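Local coordinates for protein Rubredoxin\:oxygen oxidoreductase (Desulfovibrio gigas, PDB 1E5D) that catalyses the four-electron reduction of one oxygen molecule to two molecules of water, using a diiron centre and flavin mononucleotide, at residues H11-N19 with N170-S178. Sequence-based numbering, arbitrary orientation.
Sequences HLVGAIDWN and NIAASERFS
In the lactamase-fold part of this diiron flavoprotein, strand 10-17, second in the chain and second from the edge of its sheet, is laid against the loop 170-178 that leads from strand 160-164 to helix 183-198, and Leu12, Ile16 and Trp18 meet Ala172, Ala173 and Arg176 there. It is a worked example of how hydrocarbon and an indole on one side can pack on an alanine methyl, loop backbone and the face of a guanidinium on the other. Leu12 and Ile16 both direct CB at the loop, while Gly14 turns the corner between them. The first torsion of Ile16 (chi1 -44°) aims CG1 at the arginine, and chi2 then sets CD1 over the centre of the Arg176 guanidinium, 3.5 Å above that plane, the two side chains arriving from opposite directions. Leu12 crosses the arginine at about a right angle, its CD1 lying obliquely 3.4 Å from Arg176 NH1. Bends at chi2 and chi3 (-47° and -44°) coil the arginine chain, which still reaches toward the strand; it also touches Thr34 and Asn36 of strand 33-40, the next strand in the sheet. The other branch of Ile16, CG2, packs 3.7 Å from Ala172 CB. Both methyls lie over the same face of the Trp18 indole, offset toward its rim, with Ala172 CB 4.1 Å above the ring plane. The six-membered ring runs beside the loop backbone, Trp18 CH2 coming 3.9 Å from Ser174 N at an oblique angle. Asp17 has its side chain about 8 Å from those of Asp83 and His226, both ligands of the diiron site. With shape and van der Waals contact joining the segments, the guanidinium's flat face serves as a packing surface, while its in-plane N-H groups are directed elsewhere than at the methyl above it.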
loop_
_atom_site.group_PDB
_atom_site.type_symbol
_atom_site.label_atom_id
_atom_site.label_comp_id
_atom_site.label_asym_id
_atom_site.label_seq_id
_atom_site.Cartn_x
_atom_site.Cartn_y
_atom_site.Cartn_z
ATOM N N HIS A 11 -11.019 19.248 35.295
ATOM C CA HIS A 11 -10.926 19.996 34.041
ATOM C C HIS A 11 -10.237 19.190 32.946
ATOM O O HIS A 11 -9.290 18.443 33.179
ATOM C CB HIS A 11 -10.172 21.312 34.233
ATOM C CG HIS A 11 -10.650 22.105 35.410
ATOM N ND1 HIS A 11 -11.395 23.257 35.275
ATOM C CD2 HIS A 11 -10.486 21.901 36.738
ATOM C CE1 HIS A 11 -11.670 23.733 36.474
ATOM N NE2 HIS A 11 -11.129 22.931 37.373
ATOM N N LEU A 12 -10.764 19.402 31.753
ATOM C CA LEU A 12 -10.231 18.890 30.502
ATOM C C LEU A 12 -9.129 19.820 30.012
ATOM O O LEU A 12 -9.380 20.994 29.721
ATOM C CB LEU A 12 -11.364 18.775 29.494
ATOM C CG LEU A 12 -11.112 18.372 28.047
ATOM C CD1 LEU A 12 -10.821 19.600 27.196
ATOM C CD2 LEU A 12 -9.985 17.361 27.921
ATOM N N VAL A 13 -7.902 19.315 29.907
ATOM C CA VAL A 13 -6.843 20.136 29.315
ATOM C C VAL A 13 -6.201 19.374 28.160
ATOM O O VAL A 13 -6.355 18.155 28.045
ATOM C CB VAL A 13 -5.758 20.528 30.331
ATOM C CG1 VAL A 13 -6.285 21.573 31.302
ATOM C CG2 VAL A 13 -5.267 19.308 31.096
ATOM N N GLY A 14 -5.475 20.081 27.300
ATOM C CA GLY A 14 -4.730 19.447 26.226
ATOM C C GLY A 14 -4.745 20.220 24.928
ATOM O O GLY A 14 -4.629 21.443 24.904
ATOM N N ALA A 15 -4.900 19.505 23.808
ATOM C CA ALA A 15 -4.847 20.175 22.520
ATOM C C ALA A 15 -5.772 19.538 21.497
ATOM O O ALA A 15 -5.870 18.318 21.386
ATOM C CB ALA A 15 -3.416 20.160 21.996
ATOM N N ILE A 16 -6.425 20.419 20.757
ATOM C CA ILE A 16 -7.211 20.059 19.596
ATOM C C ILE A 16 -6.302 20.030 18.370
ATOM O O ILE A 16 -5.666 21.029 18.040
ATOM C CB ILE A 16 -8.378 21.019 19.325
ATOM C CG1 ILE A 16 -9.165 21.425 20.566
ATOM C CG2 ILE A 16 -9.297 20.404 18.282
ATOM C CD1 ILE A 16 -10.668 21.343 20.420
ATOM N N ASP A 17 -6.252 18.874 17.723
ATOM C CA ASP A 17 -5.380 18.756 16.550
ATOM C C ASP A 17 -6.204 18.736 15.269
ATOM O O ASP A 17 -6.459 17.694 14.663
ATOM C CB ASP A 17 -4.520 17.513 16.726
ATOM C CG ASP A 17 -3.357 17.417 15.768
ATOM O OD1 ASP A 17 -3.439 18.034 14.690
ATOM O OD2 ASP A 17 -2.376 16.712 16.089
ATOM N N TRP A 18 -6.641 19.919 14.842
ATOM C CA TRP A 18 -7.469 20.066 13.657
ATOM C C TRP A 18 -6.897 19.413 12.404
ATOM O O TRP A 18 -7.654 18.863 11.607
ATOM C CB TRP A 18 -7.659 21.549 13.357
ATOM C CG TRP A 18 -8.247 22.373 14.450
ATOM C CD1 TRP A 18 -7.607 23.062 15.435
ATOM C CD2 TRP A 18 -9.647 22.593 14.655
ATOM N NE1 TRP A 18 -8.522 23.697 16.242
ATOM C CE2 TRP A 18 -9.778 23.423 15.780
ATOM C CE3 TRP A 18 -10.788 22.157 13.977
ATOM C CZ2 TRP A 18 -11.027 23.829 16.251
ATOM C CZ3 TRP A 18 -12.023 22.564 14.450
ATOM C CH2 TRP A 18 -12.132 23.391 15.575
ATOM N N ASN A 19 -5.581 19.486 12.221
ATOM C CA ASN A 19 -4.969 19.092 10.958
ATOM C C ASN A 19 -4.598 17.622 10.844
ATOM O O ASN A 19 -4.156 17.187 9.775
ATOM C CB ASN A 19 -3.699 19.929 10.728
ATOM C CG ASN A 19 -4.011 21.408 10.682
ATOM O OD1 ASN A 19 -5.144 21.805 10.436
ATOM N ND2 ASN A 19 -3.011 22.247 10.909
ATOM N N ASN A 170 -11.715 10.030 16.989
ATOM C CA ASN A 170 -10.957 11.131 16.384
ATOM C C ASN A 170 -11.895 12.215 15.879
ATOM O O ASN A 170 -12.320 12.214 14.727
ATOM C CB ASN A 170 -10.076 10.564 15.268
ATOM C CG ASN A 170 -8.912 9.803 15.884
ATOM O OD1 ASN A 170 -8.519 8.746 15.406
ATOM N ND2 ASN A 170 -8.372 10.364 16.956
ATOM N N ILE A 171 -12.243 13.154 16.745
ATOM C CA ILE A 171 -13.061 14.293 16.368
ATOM C C ILE A 171 -12.444 15.589 16.884
ATOM O O ILE A 171 -12.333 15.776 18.101
ATOM C CB ILE A 171 -14.490 14.190 16.926
ATOM C CG1 ILE A 171 -15.283 13.001 16.388
ATOM C CG2 ILE A 171 -15.244 15.490 16.688
ATOM C CD1 ILE A 171 -16.728 13.007 16.835
ATOM N N ALA A 172 -12.047 16.463 15.963
ATOM C CA ALA A 172 -11.517 17.770 16.363
ATOM C C ALA A 172 -12.643 18.788 16.217
ATOM O O ALA A 172 -13.155 18.949 15.107
ATOM C CB ALA A 172 -10.304 18.176 15.554
ATOM N N ALA A 173 -13.036 19.437 17.306
ATOM C CA ALA A 173 -14.192 20.327 17.198
ATOM C C ALA A 173 -14.214 21.376 18.292
ATOM O O ALA A 173 -13.534 21.244 19.308
ATOM C CB ALA A 173 -15.466 19.491 17.246
ATOM N N SER A 174 -15.014 22.422 18.090
ATOM C CA SER A 174 -15.160 23.382 19.186
ATOM C C SER A 174 -15.930 22.736 20.336
ATOM O O SER A 174 -15.772 23.119 21.495
ATOM C CB SER A 174 -15.862 24.658 18.740
ATOM O OG SER A 174 -16.173 24.616 17.362
ATOM N N GLU A 175 -16.744 21.746 20.013
ATOM C CA GLU A 175 -17.611 21.027 20.936
ATOM C C GLU A 175 -16.810 19.927 21.636
ATOM O O GLU A 175 -16.208 19.098 20.949
ATOM C CB GLU A 175 -18.803 20.413 20.231
ATOM C CG GLU A 175 -19.726 21.270 19.407
ATOM C CD GLU A 175 -19.106 21.975 18.222
ATOM O OE1 GLU A 175 -18.897 21.374 17.153
ATOM O OE2 GLU A 175 -18.779 23.169 18.408
ATOM N N ARG A 176 -16.781 19.906 22.965
ATOM C CA ARG A 176 -15.981 18.906 23.664
ATOM C C ARG A 176 -16.839 17.828 24.321
ATOM O O ARG A 176 -16.318 16.906 24.958
ATOM C CB ARG A 176 -15.082 19.563 24.711
ATOM C CG ARG A 176 -14.467 20.895 24.359
ATOM C CD ARG A 176 -13.847 20.932 22.969
ATOM N NE ARG A 176 -13.066 19.722 22.726
ATOM C CZ ARG A 176 -11.840 19.581 23.217
ATOM N NH1 ARG A 176 -11.320 20.570 23.934
ATOM N NH2 ARG A 176 -11.159 18.469 22.986
ATOM N N PHE A 177 -18.161 17.909 24.179
ATOM C CA PHE A 177 -19.015 16.919 24.832
ATOM C C PHE A 177 -19.897 16.162 23.854
ATOM O O PHE A 177 -20.356 16.710 22.858
ATOM C CB PHE A 177 -19.862 17.612 25.906
ATOM C CG PHE A 177 -18.979 18.104 27.052
ATOM C CD1 PHE A 177 -18.473 17.220 27.988
ATOM C CD2 PHE A 177 -18.668 19.446 27.151
ATOM C CE1 PHE A 177 -17.669 17.690 29.007
ATOM C CE2 PHE A 177 -17.874 19.919 28.186
ATOM C CZ PHE A 177 -17.370 19.036 29.119
ATOM N N SER A 178 -20.115 14.887 24.163
ATOM C CA SER A 178 -20.836 13.993 23.266
ATOM C C SER A 178 -22.234 14.507 22.949
ATOM O O SER A 178 -22.761 14.280 21.859
ATOM C CB SER A 178 -20.906 12.587 23.871
ATOM O OG SER A 178 -21.527 12.609 25.143
#